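Local coordinates for mandelate racemase/muconate lactonizing enzyme, C-terminal domain protein (Paracoccus denitrificans, PDB 4DWD) that binds magnesium and probably acts as a hydro-lyase, at residues A96-I100 and V273-T279; A121-P127 and L313-M319; P127-G133 and P322-D327; T244-E249 and V265-P270; F307-H311 and G354-V358. All coordinates share one frame; numbering follows the deposited sequence.

Contact 1 (A96-I100 and V273-T279); sequences AACDI and VKMGGIT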
# COMPACT_ATOMS: atom_id res chain seq x y z
N ALA B 96 23.92 -0.97 27.63
CA ALA B 96 22.95 -1.70 28.46
C ALA B 96 23.55 -2.06 29.81
O ALA B 96 22.91 -1.87 30.84
CB ALA B 96 22.49 -2.96 27.75
N ALA B 97 24.79 -2.57 29.79
CA ALA B 97 25.44 -2.98 31.04
C ALA B 97 25.59 -1.78 31.99
O ALA B 97 25.35 -1.91 33.21
CB ALA B 97 26.80 -3.59 30.73
N CYS B 98 25.97 -0.63 31.45
CA CYS B 98 26.14 0.56 32.28
C CYS B 98 24.80 1.05 32.81
O CYS B 98 24.72 1.48 33.96
CB CYS B 98 26.87 1.67 31.53
SG CYS B 98 28.59 1.25 31.12
N ASP B 99 23.75 0.99 31.99
CA ASP B 99 22.42 1.36 32.44
C ASP B 99 21.96 0.52 33.62
O ASP B 99 21.44 1.04 34.61
CB ASP B 99 21.41 1.21 31.31
CG ASP B 99 20.02 1.62 31.72
OD1 ASP B 99 19.71 2.83 31.67
OD2 ASP B 99 19.23 0.75 32.11
N ILE B 100 22.17 -0.79 33.52
CA ILE B 100 21.72 -1.70 34.58
C ILE B 100 22.49 -1.38 35.89
O ILE B 100 21.89 -1.30 36.97
CB ILE B 100 21.89 -3.17 34.16
CG1 ILE B 100 20.93 -3.53 33.01
CG2 ILE B 100 21.59 -4.09 35.35
CD1 ILE B 100 21.33 -4.81 32.28
N VAL B 273 20.33 -7.19 28.23
CA VAL B 273 21.79 -7.09 28.26
C VAL B 273 22.41 -6.96 26.88
O VAL B 273 23.63 -6.79 26.75
CB VAL B 273 22.47 -8.25 29.05
CG1 VAL B 273 22.00 -8.27 30.49
CG2 VAL B 273 22.28 -9.61 28.40
N LYS B 274 21.56 -7.02 25.85
CA LYS B 274 22.02 -6.75 24.48
C LYS B 274 21.81 -5.30 24.05
O LYS B 274 22.53 -4.80 23.18
CB LYS B 274 21.32 -7.67 23.46
CG LYS B 274 21.68 -9.13 23.65
CD LYS B 274 21.00 -9.97 22.58
CE LYS B 274 21.26 -11.46 22.75
NZ LYS B 274 22.67 -11.82 22.42
N MSE B 275 20.82 -4.65 24.63
CA MSE B 275 20.43 -3.29 24.24
C MSE B 275 19.61 -2.70 25.35
O MSE B 275 18.90 -3.43 26.07
CB MSE B 275 19.62 -3.32 22.93
CG MSE B 275 18.30 -4.09 23.00
SE MSE B 275 16.79 -2.95 23.58
CE MSE B 275 16.44 -2.08 21.85
N GLY B 276 19.72 -1.38 25.50
CA GLY B 276 18.77 -0.61 26.29
C GLY B 276 18.90 -0.65 27.80
O GLY B 276 18.69 0.36 28.47
N GLY B 277 19.23 -1.81 28.36
CA GLY B 277 19.19 -1.93 29.81
C GLY B 277 17.77 -1.71 30.30
O GLY B 277 16.81 -1.85 29.54
N ILE B 278 17.62 -1.39 31.58
CA ILE B 278 16.30 -1.17 32.15
C ILE B 278 15.58 0.01 31.47
O ILE B 278 14.42 -0.11 31.07
CB ILE B 278 16.41 -0.99 33.69
CG1 ILE B 278 16.76 -2.35 34.31
CG2 ILE B 278 15.12 -0.38 34.26
CD1 ILE B 278 17.40 -2.27 35.68
N THR B 279 16.28 1.14 31.33
CA THR B 279 15.68 2.33 30.72
C THR B 279 15.16 2.03 29.30
O THR B 279 14.01 2.34 28.97
CB THR B 279 16.70 3.47 30.68
OG1 THR B 279 17.21 3.67 32.01
CG2 THR B 279 16.07 4.75 30.18
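The interface between the capping domain and the barrel of an enolase-superfamily enzyme is built here from Ala96, Asp99 and Ile100 of helix 90-110, which lie against the loop 273-276 and the start of helix 277-291. The backbones come very close, with Ala96 CA only 4.0 Å from Gly277 CA, and such an approach demands small residues on both sides. Ala96 turns its lone methyl into the loop, CB resting 3.5 Å from Gly277 N and also touching the backbone at Met275. A side chain on Gly277 would run into Asp99 OD2 and Ala96 O, and its positive phi of 62° is a further reason for glycine.

Asp99 carries the polar part. With CG anti to the backbone N (chi1 -179°), its carboxylate leans over the first turn of the barrel helix and holds Thr279 twice. Thr279 OG1 donates to Asp99 OD1 at 2.7 Å, on the syn lone pair, while Thr279 N reaches Asp99 OD2 at 3.1 Å from the syn side but somewhat out of the carboxylate plane. A negative charge at the amino end of a helix is probably stabilised by the helix dipole. Thr279 OG1 also meets Trp103 NE1, so one hydroxyl ties two points of helix 90-110 to the barrel.

Apolar packing completes the joint, as Ile100 CD1 meets Val273 CG1 at 4.0 Å and Ile100 CG1 lies over Gly277 CA. The joint belongs to the interface of the two-domain enolase fold, in which the N-terminal domain sits against the C-terminal barrel.

Contact 2 (A121-P127 and L313-M319); sequences AWRTRLP and LSTLMHM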
# COMPACT_ATOMS: atom_id res chain seq x y z
N ALA B 121 4.99 -3.27 40.88
CA ALA B 121 4.91 -4.60 40.28
C ALA B 121 3.47 -5.09 40.24
O ALA B 121 2.73 -4.96 41.22
CB ALA B 121 5.77 -5.57 41.07
N TRP B 122 3.08 -5.66 39.10
CA TRP B 122 1.81 -6.38 38.97
C TRP B 122 1.88 -7.71 39.67
O TRP B 122 0.86 -8.27 40.05
CB TRP B 122 1.49 -6.65 37.51
CG TRP B 122 1.14 -5.40 36.77
CD1 TRP B 122 2.00 -4.58 36.05
CD2 TRP B 122 -0.18 -4.78 36.66
NE1 TRP B 122 1.32 -3.52 35.52
CE2 TRP B 122 0.01 -3.57 35.85
CE3 TRP B 122 -1.46 -5.09 37.13
CZ2 TRP B 122 -1.05 -2.73 35.53
CZ3 TRP B 122 -2.52 -4.22 36.80
CH2 TRP B 122 -2.31 -3.07 36.02
N ARG B 123 3.09 -8.23 39.78
CA ARG B 123 3.34 -9.56 40.32
C ARG B 123 4.77 -9.59 40.83
O ARG B 123 5.67 -8.97 40.25
CB ARG B 123 3.18 -10.61 39.22
CG ARG B 123 4.23 -10.48 38.11
CD ARG B 123 3.89 -11.21 36.83
NE ARG B 123 2.70 -10.66 36.19
CZ ARG B 123 2.67 -9.58 35.42
NH1 ARG B 123 3.78 -8.88 35.17
NH2 ARG B 123 1.51 -9.19 34.89
N THR B 124 5.00 -10.31 41.93
CA THR B 124 6.37 -10.56 42.38
C THR B 124 6.71 -12.05 42.34
O THR B 124 7.81 -12.45 42.71
CB THR B 124 6.64 -9.97 43.78
OG1 THR B 124 5.70 -10.51 44.72
CG2 THR B 124 6.53 -8.45 43.77
N ARG B 125 5.76 -12.86 41.89
CA ARG B 125 6.05 -14.24 41.52
C ARG B 125 5.84 -14.40 40.03
O ARG B 125 4.73 -14.25 39.53
CB ARG B 125 5.18 -15.21 42.30
CG ARG B 125 5.60 -15.34 43.75
CD ARG B 125 4.81 -16.44 44.42
NE ARG B 125 5.03 -16.46 45.86
CZ ARG B 125 4.53 -17.37 46.68
NH1 ARG B 125 3.79 -18.35 46.21
NH2 ARG B 125 4.78 -17.31 47.97
N LEU B 126 6.92 -14.66 39.31
CA LEU B 126 6.85 -14.64 37.85
C LEU B 126 7.03 -16.05 37.31
O LEU B 126 8.02 -16.70 37.62
CB LEU B 126 7.92 -13.71 37.27
CG LEU B 126 7.82 -12.21 37.59
CD1 LEU B 126 8.45 -11.88 38.93
CD2 LEU B 126 8.46 -11.37 36.48
N PRO B 127 6.06 -16.53 36.51
CA PRO B 127 6.23 -17.87 35.94
C PRO B 127 7.44 -17.95 35.02
O PRO B 127 7.80 -16.96 34.38
CB PRO B 127 4.94 -18.09 35.14
CG PRO B 127 4.42 -16.72 34.87
CD PRO B 127 4.82 -15.89 36.06
N LEU B 313 9.99 -7.06 33.92
CA LEU B 313 8.78 -7.86 33.64
C LEU B 313 7.71 -7.81 34.74
O LEU B 313 6.53 -8.00 34.47
CB LEU B 313 9.14 -9.30 33.26
CG LEU B 313 9.76 -9.35 31.86
CD1 LEU B 313 10.36 -10.72 31.58
CD2 LEU B 313 8.74 -8.98 30.78
N SER B 314 8.14 -7.54 35.98
CA SER B 314 7.18 -7.38 37.07
C SER B 314 6.24 -6.20 36.81
O SER B 314 5.11 -6.19 37.33
CB SER B 314 7.89 -7.22 38.42
OG SER B 314 8.44 -5.92 38.58
N THR B 315 6.69 -5.25 35.99
CA THR B 315 5.92 -4.01 35.69
C THR B 315 5.00 -4.15 34.48
O THR B 315 4.23 -3.23 34.19
CB THR B 315 6.83 -2.78 35.44
OG1 THR B 315 7.41 -2.84 34.12
CG2 THR B 315 7.92 -2.64 36.51
N LEU B 316 5.12 -5.26 33.75
CA LEU B 316 4.38 -5.46 32.50
C LEU B 316 2.96 -5.91 32.80
O LEU B 316 2.75 -6.96 33.40
CB LEU B 316 5.11 -6.49 31.62
CG LEU B 316 4.51 -6.82 30.24
CD1 LEU B 316 4.59 -5.63 29.29
CD2 LEU B 316 5.18 -8.03 29.62
N MSE B 317 1.98 -5.10 32.40
CA MSE B 317 0.58 -5.41 32.68
C MSE B 317 0.15 -6.67 31.98
O MSE B 317 -0.21 -7.65 32.63
CB MSE B 317 -0.29 -4.22 32.29
CG MSE B 317 -1.75 -4.51 32.59
SE MSE B 317 -2.84 -2.92 32.15
CE MSE B 317 -2.15 -2.61 30.32
N HIS B 318 0.20 -6.66 30.64
CA HIS B 318 -0.26 -7.79 29.84
C HIS B 318 0.84 -8.75 29.55
O HIS B 318 1.28 -8.88 28.40
CB HIS B 318 -0.90 -7.33 28.53
CG HIS B 318 -2.15 -6.51 28.71
ND1 HIS B 318 -2.45 -5.47 27.91
CD2 HIS B 318 -3.19 -6.62 29.63
CE1 HIS B 318 -3.63 -4.93 28.30
NE2 HIS B 318 -4.07 -5.63 29.36
N MSE B 319 1.32 -9.41 30.60
CA MSE B 319 2.29 -10.51 30.44
C MSE B 319 1.57 -11.70 29.84
O MSE B 319 0.56 -12.17 30.39
CB MSE B 319 2.96 -10.86 31.76
CG MSE B 319 4.42 -11.25 31.54
SE MSE B 319 5.44 -11.56 33.21
CE MSE B 319 4.67 -13.34 33.40
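Trp122 lays its indole over the backbone and side chain of Met317, where the loop leading into strand 125-132, the first of the barrel, meets the loop that follows helix 304-314. Met317 CA makes a CH-pi contact 3.6 Å from the centroid of the five-membered ring of Trp122. The two side chains then run the same way, CZ2 of Trp122 touching CG of Met317, and the selenium of this selenomethionine adds an oblique Met-aromatic contact. Thr168 of the second subunit and Arg77 of the third pack on the same tryptophan, which suits a large flat residue to a place shared by three chains.

Arg123 folds back with CG between its backbone N and carbonyl carbon (chi1 66°) and bends again at chi3, which carries the guanidinium to the loop carbonyls. NH1 and NH2 of Arg123 both donate to Leu316 O, at 2.8 Å and 3.0 Å, with the oxygen in the guanidinium plane. A weak bond joins NH2 to Met317 O. Trp122 CB and Met319 CB lie near the rim of opposite faces of this flat group, which restrains its tilt. A leucine in place of Arg123 would probably leave Leu316 O without its two donors and the loop 315-319 more able to shift.

Along the backbone, Trp122 N bonds to Ser314 O at 2.7 Å. Farther along, the terminal methyl of Met319 abuts the proline ring, CE lying 3.7 Å from Pro127 CD.

Contact 3 (P127-G133 and P322-D327); sequences PCYSSIG and PVELAD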
# COMPACT_ATOMS: atom_id res chain seq x y z
N PRO B 127 6.06 -16.53 36.51
CA PRO B 127 6.23 -17.87 35.94
C PRO B 127 7.44 -17.95 35.02
O PRO B 127 7.80 -16.96 34.38
CB PRO B 127 4.94 -18.09 35.14
CG PRO B 127 4.42 -16.72 34.87
CD PRO B 127 4.82 -15.89 36.06
N CYS B 128 8.07 -19.13 34.97
CA CYS B 128 9.20 -19.34 34.07
C CYS B 128 8.85 -20.28 32.91
O CYS B 128 7.86 -21.02 32.97
CB CYS B 128 10.41 -19.90 34.84
SG CYS B 128 10.34 -21.66 35.24
N TYR B 129 9.63 -20.21 31.83
CA TYR B 129 9.60 -21.28 30.82
C TYR B 129 10.99 -21.88 30.67
O TYR B 129 11.99 -21.15 30.69
CB TYR B 129 9.00 -20.81 29.48
CG TYR B 129 9.84 -19.94 28.54
CD1 TYR B 129 10.78 -20.52 27.69
CD2 TYR B 129 9.63 -18.55 28.46
CE1 TYR B 129 11.50 -19.74 26.80
CE2 TYR B 129 10.36 -17.77 27.57
CZ TYR B 129 11.30 -18.37 26.74
OH TYR B 129 12.02 -17.63 25.85
N SER B 130 11.05 -23.20 30.56
CA SER B 130 12.32 -23.89 30.35
C SER B 130 12.73 -23.72 28.90
O SER B 130 12.03 -24.20 27.99
CB SER B 130 12.20 -25.38 30.69
OG SER B 130 11.86 -25.58 32.05
N SER B 131 13.85 -23.04 28.69
CA SER B 131 14.37 -22.76 27.37
C SER B 131 15.54 -23.70 27.13
O SER B 131 16.59 -23.56 27.76
CB SER B 131 14.79 -21.30 27.30
OG SER B 131 15.14 -20.93 25.98
N ILE B 132 15.34 -24.66 26.23
CA ILE B 132 16.24 -25.81 26.05
C ILE B 132 16.89 -25.77 24.68
O ILE B 132 16.22 -25.96 23.65
CB ILE B 132 15.44 -27.12 26.23
CG1 ILE B 132 14.69 -27.06 27.57
CG2 ILE B 132 16.35 -28.33 26.07
CD1 ILE B 132 13.69 -28.16 27.81
N GLY B 133 18.20 -25.53 24.66
CA GLY B 133 18.91 -25.30 23.41
C GLY B 133 19.61 -26.53 22.87
O GLY B 133 19.57 -27.59 23.47
N PRO B 322 5.81 -16.66 29.78
CA PRO B 322 6.64 -16.65 30.98
C PRO B 322 8.03 -16.07 30.76
O PRO B 322 8.42 -15.74 29.65
CB PRO B 322 6.76 -18.14 31.34
CG PRO B 322 5.68 -18.82 30.57
CD PRO B 322 5.56 -18.03 29.31
N VAL B 323 8.77 -15.96 31.86
CA VAL B 323 10.17 -15.49 31.86
C VAL B 323 11.11 -16.60 31.38
O VAL B 323 11.06 -17.73 31.86
CB VAL B 323 10.57 -15.08 33.29
CG1 VAL B 323 12.03 -14.64 33.33
CG2 VAL B 323 9.67 -13.96 33.80
N GLU B 324 12.00 -16.26 30.46
CA GLU B 324 12.97 -17.24 29.95
C GLU B 324 13.97 -17.73 31.00
O GLU B 324 14.58 -16.93 31.72
CB GLU B 324 13.73 -16.67 28.75
CG GLU B 324 14.65 -17.72 28.12
CD GLU B 324 15.17 -17.36 26.74
OE1 GLU B 324 15.10 -16.19 26.33
OE2 GLU B 324 15.69 -18.28 26.08
N LEU B 325 14.10 -19.05 31.08
CA LEU B 325 15.12 -19.73 31.88
C LEU B 325 15.92 -20.67 30.98
O LEU B 325 15.49 -21.79 30.66
CB LEU B 325 14.51 -20.47 33.08
CG LEU B 325 15.51 -21.25 33.95
CD1 LEU B 325 16.50 -20.30 34.62
CD2 LEU B 325 14.76 -22.09 34.97
N ALA B 326 17.09 -20.20 30.56
CA ALA B 326 17.89 -20.91 29.56
C ALA B 326 18.88 -21.92 30.16
O ALA B 326 18.97 -22.07 31.38
CB ALA B 326 18.58 -19.92 28.63
N ASP B 327 19.62 -22.59 29.28
CA ASP B 327 20.50 -23.70 29.65
C ASP B 327 21.58 -23.32 30.64
O ASP B 327 22.08 -22.20 30.66
CB ASP B 327 21.16 -24.29 28.41
CG ASP B 327 20.19 -24.44 27.24
OD1 ASP B 327 19.84 -23.41 26.64
OD2 ASP B 327 19.80 -25.59 26.94
O HOH W 1 20.88 -28.13 26.32
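Ser131 OG donates to Glu324 OE2 at 2.7 Å, reaching the carboxylate from its anti side, and the same hydroxyl is also bonded by Arg162. This pair stands where the last strand of the TIM barrel, 323-325, lies parallel to the first, 125-132, and so closes the barrel. The backbones alternate as parallel strands do: Val323 N bonds to Pro127 O, Tyr129 N to Val323 O at 2.9 Å, Leu325 N to Tyr129 O, and Ser131 N to Leu325 O.

Tyr129 and Glu324 share one face of the sheet. The tyrosine ring, CG between its backbone N and carbonyl carbon (chi1 77°), swings over the neighbouring strand, and Glu324 CA makes a CH-pi contact 3.9 Å from its centroid. Pro322 O comes to the edge of that ring, 3.3 Å from Tyr129 CD2, and Trp221 meets it edge-to-face. Lys160 bonds Tyr129 OH, while Gln299 N holds Glu324 OE1, so buried polar groups find partners near the metal-site residues Asp197 and Glu223.

Cys128 and Leu325 pack on the other face. Beyond the paired strands Asp327, whose OD1 forms a salt bridge with Arg162, takes Gly133 N on the syn lone pair of OD2, a nearly straight bond of 2.8 Å.

Contact 4 (T244-E249 and V265-P270); sequences TVSAGE and VRMVQP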
# COMPACT_ATOMS: atom_id res chain seq x y z
N THR B 244 2.15 -17.84 16.37
CA THR B 244 2.76 -16.54 16.62
C THR B 244 4.25 -16.59 16.35
O THR B 244 4.99 -17.29 17.04
CB THR B 244 2.55 -16.12 18.08
OG1 THR B 244 1.15 -16.12 18.36
CG2 THR B 244 3.14 -14.71 18.32
N VAL B 245 4.67 -15.84 15.34
CA VAL B 245 6.08 -15.70 15.01
C VAL B 245 6.67 -14.60 15.87
O VAL B 245 6.09 -13.52 16.00
CB VAL B 245 6.26 -15.42 13.51
CG1 VAL B 245 7.68 -14.97 13.20
CG2 VAL B 245 5.88 -16.67 12.71
N SER B 246 7.81 -14.89 16.49
CA SER B 246 8.48 -13.90 17.35
C SER B 246 9.89 -13.62 16.86
O SER B 246 10.53 -14.47 16.25
CB SER B 246 8.48 -14.36 18.81
OG SER B 246 9.27 -15.52 18.98
N ALA B 247 10.37 -12.42 17.15
CA ALA B 247 11.73 -12.03 16.81
C ALA B 247 12.08 -10.87 17.70
O ALA B 247 11.28 -10.46 18.54
CB ALA B 247 11.81 -11.61 15.33
N GLY B 248 13.28 -10.33 17.53
CA GLY B 248 13.71 -9.18 18.31
C GLY B 248 14.96 -9.42 19.14
O GLY B 248 15.59 -8.47 19.59
N GLU B 249 15.35 -10.66 19.33
CA GLU B 249 16.52 -10.92 20.17
C GLU B 249 17.79 -10.36 19.53
O GLU B 249 18.73 -10.07 20.24
CB GLU B 249 16.68 -12.40 20.50
CG GLU B 249 16.92 -13.29 19.30
CD GLU B 249 17.82 -14.46 19.64
OE1 GLU B 249 18.78 -14.71 18.88
OE2 GLU B 249 17.56 -15.12 20.66
N VAL B 265 5.63 -8.42 12.58
CA VAL B 265 5.89 -9.23 13.79
C VAL B 265 5.01 -8.75 14.96
O VAL B 265 4.94 -7.54 15.25
CB VAL B 265 7.39 -9.23 14.13
CG1 VAL B 265 7.64 -9.94 15.45
CG2 VAL B 265 8.18 -9.89 12.98
N ARG B 266 4.35 -9.69 15.65
CA ARG B 266 3.40 -9.34 16.70
C ARG B 266 3.83 -9.84 18.08
O ARG B 266 3.07 -9.76 19.03
CB ARG B 266 1.99 -9.84 16.34
CG ARG B 266 1.46 -9.28 15.03
CD ARG B 266 1.24 -7.78 15.14
NE ARG B 266 0.94 -7.17 13.84
CZ ARG B 266 1.75 -6.36 13.16
NH1 ARG B 266 2.95 -6.03 13.66
NH2 ARG B 266 1.35 -5.88 12.00
N MSE B 267 5.06 -10.33 18.19
CA MSE B 267 5.64 -10.72 19.49
C MSE B 267 7.11 -10.38 19.40
O MSE B 267 7.83 -10.95 18.55
CB MSE B 267 5.41 -12.22 19.75
CG MSE B 267 6.06 -12.69 21.05
SE MSE B 267 5.58 -14.57 21.41
CE MSE B 267 7.23 -15.13 22.29
N VAL B 268 7.57 -9.46 20.25
CA VAL B 268 8.95 -8.98 20.16
C VAL B 268 9.73 -9.32 21.43
O VAL B 268 9.17 -9.33 22.54
CB VAL B 268 9.05 -7.46 19.84
CG1 VAL B 268 8.41 -7.16 18.48
CG2 VAL B 268 8.45 -6.60 20.96
N GLN B 269 11.02 -9.60 21.24
CA GLN B 269 11.88 -10.21 22.26
C GLN B 269 13.27 -9.57 22.37
O GLN B 269 14.26 -10.29 22.39
CB GLN B 269 12.03 -11.69 21.96
CG GLN B 269 10.71 -12.38 21.68
CD GLN B 269 10.91 -13.85 21.46
OE1 GLN B 269 11.20 -14.28 20.34
NE2 GLN B 269 10.79 -14.63 22.53
N PRO B 270 13.34 -8.22 22.48
CA PRO B 270 14.67 -7.66 22.71
C PRO B 270 15.22 -8.13 24.08
O PRO B 270 14.46 -8.60 24.94
CB PRO B 270 14.40 -6.15 22.71
CG PRO B 270 13.00 -6.03 23.24
CD PRO B 270 12.27 -7.22 22.66
O HOH W 2 3.90 -12.39 14.97
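Segments 244-249 and 265-270 run side by side in the same direction as consecutive barrel strands, joined at a single bridge between Ala247 and Val268. Ala247 N donates to Met267 O at 3.3 Å, and Gln269 N returns a weak bond to Ala247 O. Toward the other end the strands part, and a water links Val245 O, at 2.7 Å, to Arg266 N. Gly248 suits the close approach: a CB would strike Gln269 N, and at phi 120° it would also press on the carbonyl O of Ala247.

Met267 extends with CG anti to the backbone N (chi1 177°) and spreads over two residues. Its CB meets Thr244 CG2 at 3.7 Å, the two side chains crossing at about a right angle, while its CG and the selenium of this selenomethionine lie against Ser246 CB. A long unbranched chain can lie along two small residues at once. Gln269 packs its CG 3.7 Å from Ala247 O and lies beside Ser246 CB. An alanine here would probably open a gap beside both, where the longer chain now packs.

Glu249 belongs, with Asp197 and Glu223, to a calcium site seen in this protein; no ion is bound there in this chain, and its OE1 forms a salt bridge with Lys84 of a neighbouring subunit. Helix 254-263 makes the right-handed beta-alpha-beta crossover between the strands, with Leu260 covering Ala247 and Val265; helix 231-240 adds Met234, and strand 221-223 pairs with the other edge of strand 244-246.

Contact 5 (F307-H311 and G354-V358); sequences FANIH and GLGIV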
# COMPACT_ATOMS: atom_id res chain seq x y z
N PHE B 307 18.11 -10.64 36.83
CA PHE B 307 17.50 -9.74 37.80
C PHE B 307 16.96 -8.48 37.13
O PHE B 307 15.84 -8.06 37.43
CB PHE B 307 18.49 -9.41 38.92
CG PHE B 307 18.49 -10.41 40.04
CD1 PHE B 307 19.00 -11.69 39.86
CD2 PHE B 307 17.99 -10.06 41.28
CE1 PHE B 307 18.99 -12.61 40.89
CE2 PHE B 307 17.98 -10.96 42.33
CZ PHE B 307 18.48 -12.25 42.13
N ALA B 308 17.73 -7.89 36.22
CA ALA B 308 17.22 -6.74 35.48
C ALA B 308 15.93 -7.08 34.73
O ALA B 308 14.95 -6.34 34.78
CB ALA B 308 18.28 -6.22 34.51
N ASN B 309 15.96 -8.23 34.06
CA ASN B 309 14.81 -8.72 33.30
C ASN B 309 13.56 -8.87 34.16
O ASN B 309 12.49 -8.40 33.78
CB ASN B 309 15.19 -10.05 32.62
CG ASN B 309 14.20 -10.48 31.53
OD1 ASN B 309 13.78 -9.67 30.70
ND2 ASN B 309 13.86 -11.77 31.52
N ILE B 310 13.69 -9.52 35.32
CA ILE B 310 12.50 -9.70 36.17
C ILE B 310 11.98 -8.41 36.83
O ILE B 310 10.78 -8.25 37.01
CB ILE B 310 12.61 -10.88 37.17
CG1 ILE B 310 13.69 -10.61 38.23
CG2 ILE B 310 12.81 -12.20 36.42
CD1 ILE B 310 13.71 -11.63 39.35
N HIS B 311 12.86 -7.46 37.15
CA HIS B 311 12.34 -6.15 37.60
C HIS B 311 11.48 -5.53 36.53
O HIS B 311 10.38 -5.04 36.81
CB HIS B 311 13.46 -5.21 38.02
CG HIS B 311 13.99 -5.47 39.41
ND1 HIS B 311 13.44 -4.91 40.51
CD2 HIS B 311 15.05 -6.25 39.86
CE1 HIS B 311 14.11 -5.31 41.61
NE2 HIS B 311 15.10 -6.14 41.21
N GLY B 354 17.71 -1.69 44.83
CA GLY B 354 18.42 -1.91 43.57
C GLY B 354 17.95 -3.19 42.90
O GLY B 354 16.76 -3.50 42.91
N LEU B 355 18.88 -3.93 42.30
CA LEU B 355 18.57 -5.22 41.69
C LEU B 355 18.25 -6.29 42.72
O LEU B 355 17.42 -7.16 42.48
CB LEU B 355 19.77 -5.72 40.88
CG LEU B 355 20.02 -5.00 39.56
CD1 LEU B 355 21.39 -5.41 39.07
CD2 LEU B 355 18.96 -5.31 38.52
N GLY B 356 18.93 -6.23 43.86
CA GLY B 356 18.81 -7.27 44.87
C GLY B 356 19.67 -8.49 44.61
O GLY B 356 19.50 -9.50 45.28
N ILE B 357 20.61 -8.39 43.67
CA ILE B 357 21.53 -9.49 43.37
C ILE B 357 22.66 -9.45 44.40
O ILE B 357 23.13 -8.37 44.76
CB ILE B 357 22.10 -9.42 41.92
CG1 ILE B 357 22.95 -10.66 41.62
CG2 ILE B 357 22.95 -8.18 41.70
CD1 ILE B 357 22.39 -11.60 40.59
N VAL B 358 23.06 -10.62 44.87
CA VAL B 358 24.11 -10.75 45.88
C VAL B 358 25.34 -11.43 45.27
O VAL B 358 25.27 -12.57 44.81
CB VAL B 358 23.60 -11.52 47.12
CG1 VAL B 358 24.73 -11.76 48.11
CG2 VAL B 358 22.44 -10.78 47.78
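The middle of helix 304-314 faces the irregular loop 354-358, the backbones coming nearest where Phe307 CA stands 6.1 Å from Leu355 CA. One hydrogen bond joins them: His311 NE2 donates to Leu355 O at 2.8 Å, the oxygen lying near the plane of the imidazole but the donor sitting above the carbonyl plane. The torsion sets this up, because CG of His311 stays beside the backbone N (chi1 -80°) and the ring points out from the helix toward the loop.

One turn earlier, Phe307 offers a face and an edge. Ile357 CB lies over the ring centre in a CH-pi contact 4.2 Å from the centroid, and Ile357 CD1 touches Phe307 CD1 at 3.5 Å. At the ring's edge Leu355 O approaches Phe307 CD2 to 3.2 Å, so this one carbonyl is met by both aromatic rings. Leu355 CD2 settles on Ala308, 3.7 Å from its N and near its methyl, a close approach that the small alanine suits. Gly354 and Gly356, both at positive phi, let the loop turn sharply around Leu355.

Leu355 also touches Ile100 of helix 90-110. Such a loop, packed on the final barrel helix, fits the enolase fold, where the chain leaves the barrel and returns to the N-terminal domain.

In the fold
Contacts 1, 3 and 4 are buried, whereas contacts 2 and 5 are only partly so; contacts 2 and 4 each reach two neighbouring subunits. Contacts 3 and 4 lie within the barrel wall, where parallel strand pairing carries polar residues toward the metal site; contact 3 closes the ring of strands and contact 4 joins consecutive ones. Contact 2 shares Pro127 and strand 125-132 with contact 3, but relies on an arginine and an indole over loop backbone. Contacts 2 and 5 both use helix 304-314. Contacts 1 and 5 touch through Ile100, Leu355 and Ala308, so the apolar core between capping domain and barrel runs through both, contact 1, unlike contact 5, adding a buried carboxylate at a helix start.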